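Local coordinates for Ras-related protein Rab-21 (PDB 1Z08) that belongs to the Rab branch of the Ras family, small nucleotide-binding proteins with a P-loop alpha/beta fold, at residues F31-I36 / S149-K154; L24-N29 / K154-L159; A82-D87 / Q95-W100; Q132-Y137 / A143-T148; E103-K106 / E111-L114. The protein carries 1 engineered substitution. All coordinates share one frame; numbering follows the deposited sequence.

In the fold
The five contacts illustrate how a P-loop fold divides its labour between packing and binding. Contacts 3, 4 and 5 lie where helices 91-108 and 131-140 cover the sheet; contacts 3 and 5 share helix 91-108 and reach the neighbouring strands 81-87 and 113-119. Contact 3 is buried and crossed by no hydrogen bond, contact 5 is buried but carries an arginine bond, and contact 4 runs from a packed alanine to a hydrated carboxylate. Contact 2 joins helices 19-28 and 156-168, with two waters bridging Y26 and E157. Contact 1, also partly buried, combines a phenylalanine face packed on a lysine with a salt bridge, while backbone atoms of both loops bond GNP. It touches contact 2 through R25.

Contact 1 of 5, residues F31-I36 / S149-K154; sequences FNDKHI and SAKQNK. With GNP (phosphoaminophosphonic acid-guanylate ester), chain F.
F31 and K151 come together where two irregular loops meet, their CA atoms 6.1 Å apart, with GNP against both. The ring of F31 turns one face to the K151 backbone: CA stands 3.6 Å from the ring centroid, almost on its normal, a CH-pi contact. With CG anti to the backbone N (chi1 177°), the ring also presents its edge to the guanine, near N9. K151 extends past it and over the base, CB 3.5 Å from N1 of GNP, to reach D33. There NZ meets OD1 at 2.9 Å on the syn lone pair, and water 1 spans NZ and OD2. Backbone atoms read the ligand: K151 N gives a nearly straight bond to O6 of GNP (3.2 Å), while the carbonyls of N32 and D33 accept from the ribose O2' and O3', and H35 ND1 donates to O2A. The second loop carries the Ras SAK sequence. A hydrated salt bridge thus links the loops beside base and ribose, probably steadying that part of the pocket.

Contact 2 of 5, residues L24-N29 / K154-L159; sequences LRYCEN and KGIEEL
The ring of Y26 has the carboxylate of E157 at its edge, OE2 being 3.6 Å from CD1 with the two planes 44° apart, while I156 CG2 approaches obliquely. Beyond the two segments F160 stacks on this ring and K46 makes a cation-pi contact with it. This is helix-helix packing in the P-loop fold, between helix 19-28 and the C-terminal helix 156-168, the latter entered through G155 at the N-cap. I156 fills the junction with two branches: CG2 lies 3.7 Å from Y26 CB, and CD1 is equally far from R25 CG, the two chains crossing at about a right angle. R25 is bent at chi2 and chi3, which brings its guanidinium back to the loops; NE bonds A150 O, and NH1 reaches N29 OD1 at 3.1 Å from well above the amide plane. Water 2 joins Y26 OH to E157 O. At the other carboxylate oxygen, water 3 donates to both Y26 O and E157 OE2, each bond 2.6 Å long.

Contact 3 of 5, residues A82-D87 / Q95-W100; sequences AILVYD and QKVKNW
V97 sits against L84 and Y86 where helix 91-108 lies over strand 81-87, the first two elements of a beta-alpha-beta crossover that goes on to strand 113-119. Strand and helix run nearly antiparallel, at 162° with their axes 8.4 Å apart, as expected when the chain turns back across the sheet. V97 is the bump that enters the strand's surface. Its rotamer puts CG1 anti to the backbone N (chi1 164°) and splits the methyls between two strand residues on the same face: CG1 packs 3.8 Å from L84 CD1, and CG2 lies 4.1 Å from Y86 CB. L84 answers in kind, its forked end entering the hollow between V97 and W100, one helical turn apart. CD2 rests 3.9 Å from W100 CB, and CD1 is as close to V97 O. Mainly CB of W100 serves this fit, for its indole leads off toward L12 and Y76. The ring of Y86 runs across and away from this helix toward A134 of helix 131-140, and F94 meets it edge-to-face. V85, between L84 and Y86, points to the other sheet face. Q95 and K98, whose CB atoms point away, bond each other through OE1 and NZ, and Q95 NE2 also reaches E133 and E91. With no hydrogen bond crossing, cohesion rests on close methyl packing, and shape probably does much to set how helix and strand lie.

Contact 4 of 5, residues Q132-Y137 / A143-T148; sequences QEAESY and AKHYHT
A134 and E135 bring helix 131-140 against H145 and H147 of strand 144-148, the helix and last strand of the beta-alpha-beta unit that closes the sheet of this P-loop fold. The axes pass 7.8 Å apart, and the tight part lies at the register pair E135 and H145, whose CA atoms are 5.7 Å from each other. H145 projects at the helix with its CG anti to the backbone N (chi1 -173°). Its imidazole packs obliquely against the methyl of A134, a buried residue that Y86 OH also touches, and against the stem of E135, CG to CG 4.0 Å. Away from this wedge the fit slackens. E135 runs on extended past its CG, crossing H145 at about a right angle, and its carboxylate stops short of H147: OE2 and NE2 are 3.8 Å apart, their planes turned 45°. A solvent molecule takes over, water 4 donating to E135 OE2 at 2.6 Å and meeting H147 NE2 in a weak 3.3 Å bond.

Contact 5 of 5, residues E103-K106 / E111-L114; sequences ELRK and EICL
The turn from helix 91-108 into strand 113-119, the second half of a beta-alpha-beta crossover, is closed here by L104 and R105 against I112 and L114. L104 packs its two methyls on different partners: CD1 is 3.8 Å from L114 CD2, and CD2 lies 4.2 Å from I112 CD1, with A82 and L84 of the next strand alongside. R105 bends at chi2 (-59°), which swings its guanidinium over L114; the methyl CD1 sits above the centre of that flat group, 3.5 Å from CZ. At the edge, NH1 donates to I112 O across 3.0 Å, lying in the carbonyl plane although the oxygen is 19° out of the guanidinium plane. The same NH1 also serves G109 O, and NH2 reaches V141 O. Water 5 takes a further bond from NH2 and accepts from L114 N at 2.9 Å. One charged group thus gathers backbone carbonyls from two loops, one holding G109 and I112, the other V141, while a leucine methyl covers its face and probably limits its rotation.

Contact 1 of 5, residues F31-I36 / S149-K154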
# COMPACT_ATOMS: atom_id res chain seq x y z
N PHE A 31 15.67 -0.86 -6.68
CA PHE A 31 14.78 -1.97 -7.02
C PHE A 31 15.58 -3.24 -7.33
O PHE A 31 16.66 -3.17 -7.92
CB PHE A 31 13.87 -1.62 -8.21
CG PHE A 31 12.98 -2.76 -8.66
CD1 PHE A 31 11.76 -3.00 -8.03
CD2 PHE A 31 13.36 -3.58 -9.72
CE1 PHE A 31 10.94 -4.06 -8.45
CE2 PHE A 31 12.55 -4.64 -10.14
CZ PHE A 31 11.33 -4.88 -9.50
N ASN A 32 15.02 -4.37 -6.92
CA ASN A 32 15.60 -5.69 -7.16
C ASN A 32 14.60 -6.61 -7.84
O ASN A 32 13.45 -6.71 -7.40
CB ASN A 32 16.04 -6.32 -5.84
CG ASN A 32 17.09 -5.50 -5.13
OD1 ASN A 32 18.11 -5.13 -5.72
ND2 ASN A 32 16.85 -5.21 -3.85
N ASP A 33 15.03 -7.29 -8.90
CA ASP A 33 14.22 -8.34 -9.53
C ASP A 33 14.13 -9.58 -8.64
O ASP A 33 13.20 -10.38 -8.77
CB ASP A 33 14.77 -8.73 -10.90
CG ASP A 33 14.26 -7.83 -12.03
OD1 ASP A 33 13.08 -7.41 -11.99
OD2 ASP A 33 15.04 -7.55 -12.96
N LYS A 34 15.11 -9.73 -7.74
CA LYS A 34 15.12 -10.83 -6.78
C LYS A 34 14.02 -10.63 -5.74
O LYS A 34 13.78 -9.52 -5.27
CB LYS A 34 16.48 -10.94 -6.08
CG LYS A 34 16.63 -12.18 -5.20
CD LYS A 34 17.96 -12.20 -4.46
CE LYS A 34 18.03 -13.39 -3.51
NZ LYS A 34 19.35 -13.49 -2.82
N HIS A 35 13.34 -11.73 -5.41
CA HIS A 35 12.39 -11.74 -4.31
C HIS A 35 13.15 -12.00 -3.01
O HIS A 35 13.45 -13.15 -2.66
CB HIS A 35 11.29 -12.78 -4.58
CG HIS A 35 10.41 -13.07 -3.39
ND1 HIS A 35 9.84 -12.08 -2.62
CD2 HIS A 35 10.01 -14.25 -2.85
CE1 HIS A 35 9.13 -12.63 -1.66
NE2 HIS A 35 9.22 -13.95 -1.77
N ILE A 36 13.51 -10.92 -2.32
CA ILE A 36 14.21 -11.01 -1.04
C ILE A 36 13.16 -11.08 0.06
O ILE A 36 12.72 -10.05 0.58
CB ILE A 36 15.21 -9.84 -0.82
CG1 ILE A 36 16.11 -9.67 -2.05
CG2 ILE A 36 16.06 -10.09 0.43
CD1 ILE A 36 16.86 -8.34 -2.10
N SER A 149 4.09 0.92 -10.29
CA SER A 149 5.17 0.03 -10.69
C SER A 149 6.41 0.41 -9.87
O SER A 149 6.99 1.47 -10.07
CB SER A 149 5.48 0.15 -12.18
OG SER A 149 6.64 -0.60 -12.52
N ALA A 150 6.79 -0.47 -8.95
CA ALA A 150 8.03 -0.30 -8.20
C ALA A 150 9.25 -0.40 -9.12
O ALA A 150 10.24 0.30 -8.92
CB ALA A 150 8.11 -1.33 -7.08
N LYS A 151 9.15 -1.26 -10.14
CA LYS A 151 10.24 -1.47 -11.10
C LYS A 151 10.54 -0.22 -11.94
O LYS A 151 11.71 0.11 -12.16
CB LYS A 151 9.94 -2.68 -12.00
CG LYS A 151 11.06 -3.02 -12.99
CD LYS A 151 10.94 -4.44 -13.52
CE LYS A 151 12.15 -4.80 -14.36
NZ LYS A 151 12.33 -6.27 -14.50
N GLN A 152 9.49 0.46 -12.40
CA GLN A 152 9.65 1.66 -13.24
C GLN A 152 9.49 2.97 -12.46
O GLN A 152 9.56 4.06 -13.04
CB GLN A 152 8.67 1.63 -14.42
CG GLN A 152 8.90 0.48 -15.38
CD GLN A 152 7.98 0.52 -16.59
OE1 GLN A 152 6.84 0.98 -16.51
NE2 GLN A 152 8.47 0.02 -17.72
N ASN A 153 9.30 2.87 -11.14
CA ASN A 153 9.02 4.01 -10.27
C ASN A 153 7.86 4.87 -10.79
O ASN A 153 8.01 6.07 -11.05
CB ASN A 153 10.28 4.87 -10.04
CG ASN A 153 10.12 5.86 -8.90
OD1 ASN A 153 9.21 5.75 -8.08
ND2 ASN A 153 11.02 6.84 -8.85
N LYS A 154 6.70 4.24 -10.94
CA LYS A 154 5.49 4.93 -11.39
C LYS A 154 4.40 4.88 -10.33
O LYS A 154 4.11 3.82 -9.78
CB LYS A 154 4.97 4.30 -12.69
CG LYS A 154 5.86 4.53 -13.90
CD LYS A 154 5.35 3.77 -15.10
CE LYS A 154 6.09 4.17 -16.37
NZ LYS A 154 5.64 3.34 -17.52
PG GNP F . 7.23 -10.83 0.78
O1G GNP F . 7.47 -12.32 0.70
O2G GNP F . 8.36 -10.04 1.39
O3G GNP F . 5.91 -10.72 1.48
N3B GNP F . 7.04 -10.26 -0.71
PB GNP F . 6.91 -8.74 -1.19
O1B GNP F . 5.49 -8.33 -1.30
O2B GNP F . 7.77 -7.90 -0.32
O3A GNP F . 7.44 -8.66 -2.63
PA GNP F . 8.81 -8.17 -3.13
O1A GNP F . 8.88 -6.69 -3.05
O2A GNP F . 9.94 -8.92 -2.53
O5' GNP F . 8.79 -8.51 -4.67
C5' GNP F . 8.44 -9.82 -5.11
C4' GNP F . 8.79 -9.97 -6.58
O4' GNP F . 7.99 -9.06 -7.38
C3' GNP F . 10.25 -9.69 -6.94
O3' GNP F . 10.64 -10.60 -7.95
C2' GNP F . 10.19 -8.24 -7.43
O2' GNP F . 11.24 -7.87 -8.30
C1' GNP F . 8.84 -8.24 -8.15
N9 GNP F . 8.25 -6.91 -8.29
C8 GNP F . 7.93 -6.03 -7.28
N7 GNP F . 7.42 -4.91 -7.72
C5 GNP F . 7.40 -5.06 -9.10
C6 GNP F . 6.96 -4.18 -10.12
O6 GNP F . 6.47 -3.05 -10.00
N1 GNP F . 7.11 -4.72 -11.41
C2 GNP F . 7.64 -5.97 -11.66
N2 GNP F . 7.71 -6.33 -12.95
N3 GNP F . 8.05 -6.80 -10.72
C4 GNP F . 7.91 -6.29 -9.47
O HOH W 1 14.71 -6.56 -15.78

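Contact 2 of 5, residues L24-N29 / K154-L159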
# COMPACT_ATOMS: atom_id res chain seq x y z
N LEU A 24 11.14 0.16 -0.66
CA LEU A 24 12.54 0.35 -1.06
C LEU A 24 12.69 1.42 -2.14
O LEU A 24 13.56 2.29 -2.04
CB LEU A 24 13.18 -0.97 -1.50
CG LEU A 24 14.64 -0.95 -1.98
CD1 LEU A 24 15.61 -0.57 -0.86
CD2 LEU A 24 15.01 -2.30 -2.57
N ARG A 25 11.83 1.37 -3.16
CA ARG A 25 11.84 2.38 -4.22
C ARG A 25 11.55 3.77 -3.66
O ARG A 25 12.22 4.73 -4.01
CB ARG A 25 10.85 2.03 -5.34
CG ARG A 25 10.73 3.08 -6.44
CD ARG A 25 12.03 3.24 -7.23
NE ARG A 25 12.16 2.24 -8.28
CZ ARG A 25 13.26 2.06 -9.01
NH1 ARG A 25 14.34 2.81 -8.81
NH2 ARG A 25 13.28 1.12 -9.95
N TYR A 26 10.55 3.87 -2.78
CA TYR A 26 10.15 5.15 -2.20
C TYR A 26 11.22 5.74 -1.26
O TYR A 26 11.46 6.95 -1.27
CB TYR A 26 8.81 5.01 -1.46
CG TYR A 26 8.18 6.31 -1.01
CD1 TYR A 26 7.94 7.35 -1.91
CD2 TYR A 26 7.79 6.50 0.32
CE1 TYR A 26 7.35 8.55 -1.50
CE2 TYR A 26 7.20 7.68 0.74
CZ TYR A 26 6.99 8.70 -0.17
OH TYR A 26 6.40 9.88 0.25
N CYS A 27 11.86 4.88 -0.47
CA CYS A 27 12.80 5.32 0.56
C CYS A 27 14.25 5.43 0.10
O CYS A 27 14.98 6.32 0.55
CB CYS A 27 12.72 4.40 1.78
SG CYS A 27 11.17 4.47 2.69
N GLU A 28 14.68 4.54 -0.79
CA GLU A 28 16.08 4.48 -1.21
C GLU A 28 16.29 4.60 -2.72
O GLU A 28 17.43 4.60 -3.20
CB GLU A 28 16.74 3.18 -0.71
CG GLU A 28 16.75 3.01 0.81
CD GLU A 28 17.62 4.04 1.54
OE1 GLU A 28 18.60 4.55 0.94
OE2 GLU A 28 17.33 4.33 2.72
N ASN A 29 15.19 4.70 -3.47
CA ASN A 29 15.21 4.71 -4.94
C ASN A 29 16.02 3.54 -5.53
O ASN A 29 16.86 3.73 -6.42
CB ASN A 29 15.67 6.07 -5.49
CG ASN A 29 15.47 6.20 -6.99
OD1 ASN A 29 14.50 5.67 -7.55
ND2 ASN A 29 16.38 6.90 -7.65
N LYS A 154 6.70 4.24 -10.94
CA LYS A 154 5.49 4.93 -11.39
C LYS A 154 4.40 4.88 -10.33
O LYS A 154 4.11 3.82 -9.78
CB LYS A 154 4.97 4.30 -12.69
CG LYS A 154 5.86 4.53 -13.90
CD LYS A 154 5.35 3.77 -15.10
CE LYS A 154 6.09 4.17 -16.37
NZ LYS A 154 5.64 3.34 -17.52
N GLY A 155 3.82 6.04 -10.03
CA GLY A 155 2.68 6.14 -9.12
C GLY A 155 2.97 6.06 -7.62
O GLY A 155 2.05 6.20 -6.81
N ILE A 156 4.23 5.83 -7.25
CA ILE A 156 4.59 5.64 -5.84
C ILE A 156 4.62 6.95 -5.05
O ILE A 156 4.10 7.04 -3.94
CB ILE A 156 5.91 4.86 -5.68
CG1 ILE A 156 5.77 3.47 -6.31
CG2 ILE A 156 6.30 4.73 -4.21
CD1 ILE A 156 7.07 2.72 -6.47
N GLU A 157 5.24 7.97 -5.64
CA GLU A 157 5.25 9.31 -5.06
C GLU A 157 3.82 9.79 -4.85
O GLU A 157 3.48 10.29 -3.78
CB GLU A 157 6.00 10.29 -5.97
CG GLU A 157 7.49 10.01 -6.13
CD GLU A 157 8.27 10.15 -4.83
OE1 GLU A 157 7.97 11.06 -4.03
OE2 GLU A 157 9.20 9.35 -4.62
N GLU A 158 3.00 9.59 -5.87
CA GLU A 158 1.59 9.97 -5.88
C GLU A 158 0.78 9.22 -4.81
O GLU A 158 -0.06 9.82 -4.14
CB GLU A 158 0.99 9.73 -7.27
CG GLU A 158 1.60 10.60 -8.39
CD GLU A 158 2.82 9.98 -9.09
OE1 GLU A 158 3.59 9.23 -8.45
OE2 GLU A 158 3.01 10.26 -10.29
N LEU A 159 1.04 7.92 -4.66
CA LEU A 159 0.37 7.09 -3.66
C LEU A 159 0.59 7.60 -2.24
O LEU A 159 -0.37 7.83 -1.50
CB LEU A 159 0.83 5.62 -3.76
CG LEU A 159 0.55 4.67 -2.59
CD1 LEU A 159 -0.93 4.41 -2.38
CD2 LEU A 159 1.31 3.35 -2.78
O HOH W 2 5.47 11.32 -1.85
O HOH W 3 10.93 9.13 -2.68

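Contact 3 of 5, residues A82-D87 / Q95-W100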
# COMPACT_ATOMS: atom_id res chain seq x y z
N ALA A 82 -3.52 2.18 5.62
CA ALA A 82 -3.13 0.84 5.20
C ALA A 82 -3.05 0.78 3.69
O ALA A 82 -3.93 1.29 2.99
CB ALA A 82 -4.11 -0.20 5.73
N ILE A 83 -1.98 0.17 3.19
CA ILE A 83 -1.75 0.03 1.76
C ILE A 83 -1.87 -1.45 1.42
O ILE A 83 -0.98 -2.25 1.73
CB ILE A 83 -0.37 0.59 1.34
CG1 ILE A 83 -0.26 2.07 1.71
CG2 ILE A 83 -0.14 0.38 -0.16
CD1 ILE A 83 1.10 2.69 1.42
N LEU A 84 -2.99 -1.81 0.80
CA LEU A 84 -3.26 -3.20 0.47
C LEU A 84 -2.83 -3.45 -0.96
O LEU A 84 -3.46 -2.98 -1.91
CB LEU A 84 -4.73 -3.55 0.69
CG LEU A 84 -5.36 -3.20 2.05
CD1 LEU A 84 -6.78 -3.72 2.10
CD2 LEU A 84 -4.57 -3.77 3.21
N VAL A 85 -1.73 -4.19 -1.11
CA VAL A 85 -1.06 -4.34 -2.39
C VAL A 85 -1.42 -5.67 -3.04
O VAL A 85 -1.41 -6.71 -2.39
CB VAL A 85 0.49 -4.24 -2.22
CG1 VAL A 85 1.18 -4.20 -3.59
CG2 VAL A 85 0.87 -3.02 -1.40
N TYR A 86 -1.75 -5.61 -4.33
CA TYR A 86 -1.88 -6.81 -5.13
C TYR A 86 -1.06 -6.70 -6.42
O TYR A 86 -0.59 -5.62 -6.79
CB TYR A 86 -3.35 -7.13 -5.43
CG TYR A 86 -4.03 -6.17 -6.36
CD1 TYR A 86 -4.09 -6.42 -7.73
CD2 TYR A 86 -4.63 -5.00 -5.87
CE1 TYR A 86 -4.72 -5.53 -8.60
CE2 TYR A 86 -5.26 -4.11 -6.73
CZ TYR A 86 -5.30 -4.38 -8.09
OH TYR A 86 -5.92 -3.51 -8.95
N ASP A 87 -0.90 -7.84 -7.08
CA ASP A 87 -0.14 -8.00 -8.31
C ASP A 87 -1.17 -8.04 -9.44
O ASP A 87 -2.06 -8.89 -9.44
CB ASP A 87 0.63 -9.32 -8.20
CG ASP A 87 1.48 -9.64 -9.43
OD1 ASP A 87 2.41 -10.46 -9.28
OD2 ASP A 87 1.23 -9.10 -10.53
N GLN A 95 -8.01 -10.89 -4.98
CA GLN A 95 -9.13 -11.40 -4.20
C GLN A 95 -8.79 -11.50 -2.71
O GLN A 95 -9.67 -11.35 -1.86
CB GLN A 95 -9.63 -12.74 -4.76
CG GLN A 95 -10.21 -12.66 -6.19
CD GLN A 95 -11.42 -11.73 -6.31
OE1 GLN A 95 -12.17 -11.52 -5.36
NE2 GLN A 95 -11.62 -11.18 -7.51
N LYS A 96 -7.50 -11.69 -2.40
CA LYS A 96 -7.01 -11.75 -1.02
C LYS A 96 -7.11 -10.41 -0.28
O LYS A 96 -7.21 -10.38 0.95
CB LYS A 96 -5.57 -12.27 -1.00
N VAL A 97 -7.07 -9.31 -1.03
CA VAL A 97 -7.20 -7.95 -0.47
C VAL A 97 -8.50 -7.77 0.33
O VAL A 97 -8.52 -7.08 1.35
CB VAL A 97 -7.07 -6.87 -1.59
CG1 VAL A 97 -7.58 -5.50 -1.13
CG2 VAL A 97 -5.63 -6.77 -2.08
N LYS A 98 -9.57 -8.43 -0.13
CA LYS A 98 -10.89 -8.33 0.49
C LYS A 98 -10.93 -8.79 1.95
O LYS A 98 -11.64 -8.19 2.76
CB LYS A 98 -11.93 -9.10 -0.34
CG LYS A 98 -12.07 -8.60 -1.77
CD LYS A 98 -13.22 -9.26 -2.47
CE LYS A 98 -13.34 -8.76 -3.90
NZ LYS A 98 -14.41 -9.47 -4.63
N ASN A 99 -10.17 -9.83 2.26
CA ASN A 99 -10.05 -10.33 3.64
C ASN A 99 -9.42 -9.29 4.56
O ASN A 99 -9.89 -9.08 5.69
CB ASN A 99 -9.25 -11.63 3.67
N TRP A 100 -8.37 -8.62 4.07
CA TRP A 100 -7.70 -7.56 4.82
C TRP A 100 -8.62 -6.38 5.12
O TRP A 100 -8.61 -5.86 6.23
CB TRP A 100 -6.44 -7.08 4.09
CG TRP A 100 -5.29 -8.04 4.18
CD1 TRP A 100 -4.73 -8.74 3.16
CD2 TRP A 100 -4.55 -8.39 5.36
NE1 TRP A 100 -3.69 -9.51 3.62
CE2 TRP A 100 -3.56 -9.31 4.97
CE3 TRP A 100 -4.64 -8.01 6.71
CZ2 TRP A 100 -2.65 -9.87 5.88
CZ3 TRP A 100 -3.74 -8.57 7.62
CH2 TRP A 100 -2.76 -9.49 7.20

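Contact 4 of 5, residues Q132-Y137 / A143-T148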
# COMPACT_ATOMS: atom_id res chain seq x y z
N GLN A 132 -11.59 -2.44 -13.64
CA GLN A 132 -12.94 -2.00 -13.31
C GLN A 132 -13.46 -2.65 -12.02
O GLN A 132 -14.05 -1.96 -11.19
CB GLN A 132 -13.89 -2.22 -14.48
CG GLN A 132 -13.51 -1.39 -15.72
CD GLN A 132 -13.47 0.10 -15.45
OE1 GLN A 132 -14.51 0.73 -15.24
NE2 GLN A 132 -12.27 0.67 -15.45
N GLU A 133 -13.22 -3.95 -11.86
CA GLU A 133 -13.59 -4.66 -10.64
C GLU A 133 -12.84 -4.11 -9.43
O GLU A 133 -13.44 -3.89 -8.37
CB GLU A 133 -13.34 -6.17 -10.78
CG GLU A 133 -13.73 -6.97 -9.53
CD GLU A 133 -13.43 -8.46 -9.65
OE1 GLU A 133 -12.89 -8.90 -10.68
OE2 GLU A 133 -13.75 -9.20 -8.69
N ALA A 134 -11.53 -3.91 -9.58
CA ALA A 134 -10.68 -3.41 -8.49
C ALA A 134 -11.08 -2.01 -8.04
O ALA A 134 -11.19 -1.75 -6.83
CB ALA A 134 -9.21 -3.45 -8.90
N GLU A 135 -11.30 -1.12 -9.00
CA GLU A 135 -11.70 0.26 -8.71
C GLU A 135 -13.09 0.30 -8.08
O GLU A 135 -13.30 1.00 -7.09
CB GLU A 135 -11.66 1.12 -9.98
CG GLU A 135 -10.26 1.43 -10.46
CD GLU A 135 -10.23 2.40 -11.62
OE1 GLU A 135 -11.31 2.73 -12.16
OE2 GLU A 135 -9.13 2.84 -11.99
N SER A 136 -14.02 -0.46 -8.67
CA SER A 136 -15.38 -0.59 -8.13
C SER A 136 -15.35 -1.09 -6.69
O SER A 136 -16.02 -0.52 -5.82
CB SER A 136 -16.22 -1.52 -9.00
OG SER A 136 -17.48 -1.77 -8.40
N TYR A 137 -14.58 -2.15 -6.44
CA TYR A 137 -14.47 -2.69 -5.10
C TYR A 137 -13.92 -1.64 -4.13
O TYR A 137 -14.48 -1.43 -3.05
CB TYR A 137 -13.62 -3.96 -5.05
CG TYR A 137 -13.39 -4.43 -3.63
CD1 TYR A 137 -14.43 -5.02 -2.91
CD2 TYR A 137 -12.16 -4.25 -3.00
CE1 TYR A 137 -14.24 -5.44 -1.59
CE2 TYR A 137 -11.96 -4.66 -1.69
CZ TYR A 137 -13.00 -5.25 -0.99
OH TYR A 137 -12.81 -5.66 0.31
N ALA A 143 -12.31 2.97 0.09
CA ALA A 143 -10.88 3.06 -0.18
C ALA A 143 -10.65 3.82 -1.48
O ALA A 143 -11.59 4.04 -2.25
CB ALA A 143 -10.27 1.67 -0.26
N LYS A 144 -9.41 4.23 -1.71
CA LYS A 144 -9.02 4.75 -3.01
C LYS A 144 -8.14 3.70 -3.69
O LYS A 144 -7.40 2.98 -3.02
CB LYS A 144 -8.28 6.07 -2.88
N HIS A 145 -8.26 3.61 -5.00
CA HIS A 145 -7.46 2.69 -5.79
C HIS A 145 -6.30 3.42 -6.46
O HIS A 145 -6.45 4.57 -6.90
CB HIS A 145 -8.31 1.95 -6.82
CG HIS A 145 -7.57 0.87 -7.55
ND1 HIS A 145 -7.54 -0.44 -7.12
CD2 HIS A 145 -6.82 0.92 -8.67
CE1 HIS A 145 -6.80 -1.15 -7.95
NE2 HIS A 145 -6.35 -0.35 -8.90
N TYR A 146 -5.15 2.76 -6.53
CA TYR A 146 -3.93 3.33 -7.10
C TYR A 146 -3.22 2.30 -7.97
O TYR A 146 -3.21 1.11 -7.65
CB TYR A 146 -2.97 3.77 -5.99
CG TYR A 146 -3.52 4.76 -4.98
CD1 TYR A 146 -4.24 4.31 -3.88
CD2 TYR A 146 -3.31 6.13 -5.13
CE1 TYR A 146 -4.75 5.21 -2.94
CE2 TYR A 146 -3.81 7.04 -4.18
CZ TYR A 146 -4.52 6.56 -3.10
OH TYR A 146 -5.03 7.43 -2.16
N HIS A 147 -2.61 2.77 -9.05
CA HIS A 147 -1.77 1.93 -9.91
C HIS A 147 -0.30 2.27 -9.69
O HIS A 147 0.07 3.44 -9.71
CB HIS A 147 -2.11 2.15 -11.39
CG HIS A 147 -3.50 1.74 -11.77
ND1 HIS A 147 -3.92 0.43 -11.78
CD2 HIS A 147 -4.56 2.47 -12.19
CE1 HIS A 147 -5.18 0.37 -12.17
NE2 HIS A 147 -5.59 1.59 -12.43
N THR A 148 0.53 1.25 -9.48
CA THR A 148 1.97 1.47 -9.27
C THR A 148 2.85 0.50 -10.06
O THR A 148 2.41 -0.58 -10.44
CB THR A 148 2.38 1.33 -7.79
OG1 THR A 148 2.06 0.00 -7.33
CG2 THR A 148 1.69 2.37 -6.91
O HOH W 4 -7.86 3.34 -14.15

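Contact 5 of 5, residues E103-K106 / E111-L114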
# COMPACT_ATOMS: atom_id res chain seq x y z
N GLU A 103 -11.05 -7.28 7.97
CA GLU A 103 -10.35 -7.30 9.26
C GLU A 103 -10.01 -5.90 9.77
O GLU A 103 -10.14 -5.61 10.96
CB GLU A 103 -9.10 -8.16 9.18
N LEU A 104 -9.57 -5.03 8.86
CA LEU A 104 -9.20 -3.65 9.21
C LEU A 104 -10.41 -2.80 9.60
O LEU A 104 -10.33 -2.03 10.56
CB LEU A 104 -8.43 -2.99 8.06
CG LEU A 104 -6.99 -3.44 7.81
CD1 LEU A 104 -6.54 -3.05 6.42
CD2 LEU A 104 -6.04 -2.87 8.85
N ARG A 105 -11.51 -2.95 8.87
CA ARG A 105 -12.74 -2.20 9.16
C ARG A 105 -13.39 -2.64 10.47
O ARG A 105 -14.00 -1.83 11.17
CB ARG A 105 -13.74 -2.30 8.00
CG ARG A 105 -13.36 -1.53 6.72
CD ARG A 105 -13.19 -0.03 6.96
NE ARG A 105 -13.10 0.72 5.70
CZ ARG A 105 -12.43 1.86 5.54
NH1 ARG A 105 -11.75 2.39 6.55
NH2 ARG A 105 -12.42 2.46 4.36
N LYS A 106 -13.27 -3.93 10.79
CA LYS A 106 -13.77 -4.46 12.06
C LYS A 106 -12.98 -3.93 13.25
O LYS A 106 -13.54 -3.68 14.32
CB LYS A 106 -13.76 -5.99 12.04
N GLU A 111 -12.02 5.10 10.26
CA GLU A 111 -10.95 6.01 10.68
C GLU A 111 -9.68 5.82 9.85
O GLU A 111 -9.02 6.79 9.48
CB GLU A 111 -10.66 5.83 12.16
N ILE A 112 -9.34 4.56 9.57
CA ILE A 112 -8.14 4.23 8.81
C ILE A 112 -8.34 4.52 7.32
O ILE A 112 -9.35 4.14 6.73
CB ILE A 112 -7.70 2.75 9.04
CG1 ILE A 112 -6.41 2.43 8.27
CG2 ILE A 112 -8.83 1.76 8.71
CD1 ILE A 112 -5.61 1.28 8.83
N CYS A 113 -7.38 5.24 6.74
CA CYS A 113 -7.38 5.52 5.31
C CYS A 113 -6.85 4.30 4.56
O CYS A 113 -5.69 3.92 4.72
CB CYS A 113 -6.52 6.75 5.00
SG CYS A 113 -7.20 8.32 5.62
N LEU A 114 -7.72 3.70 3.76
CA LEU A 114 -7.36 2.49 3.02
C LEU A 114 -6.94 2.80 1.59
O LEU A 114 -7.55 3.64 0.92
CB LEU A 114 -8.53 1.49 3.01
CG LEU A 114 -9.01 0.87 4.33
CD1 LEU A 114 -10.06 -0.20 4.03
CD2 LEU A 114 -7.87 0.29 5.14
O HOH W 5 -10.41 4.67 3.51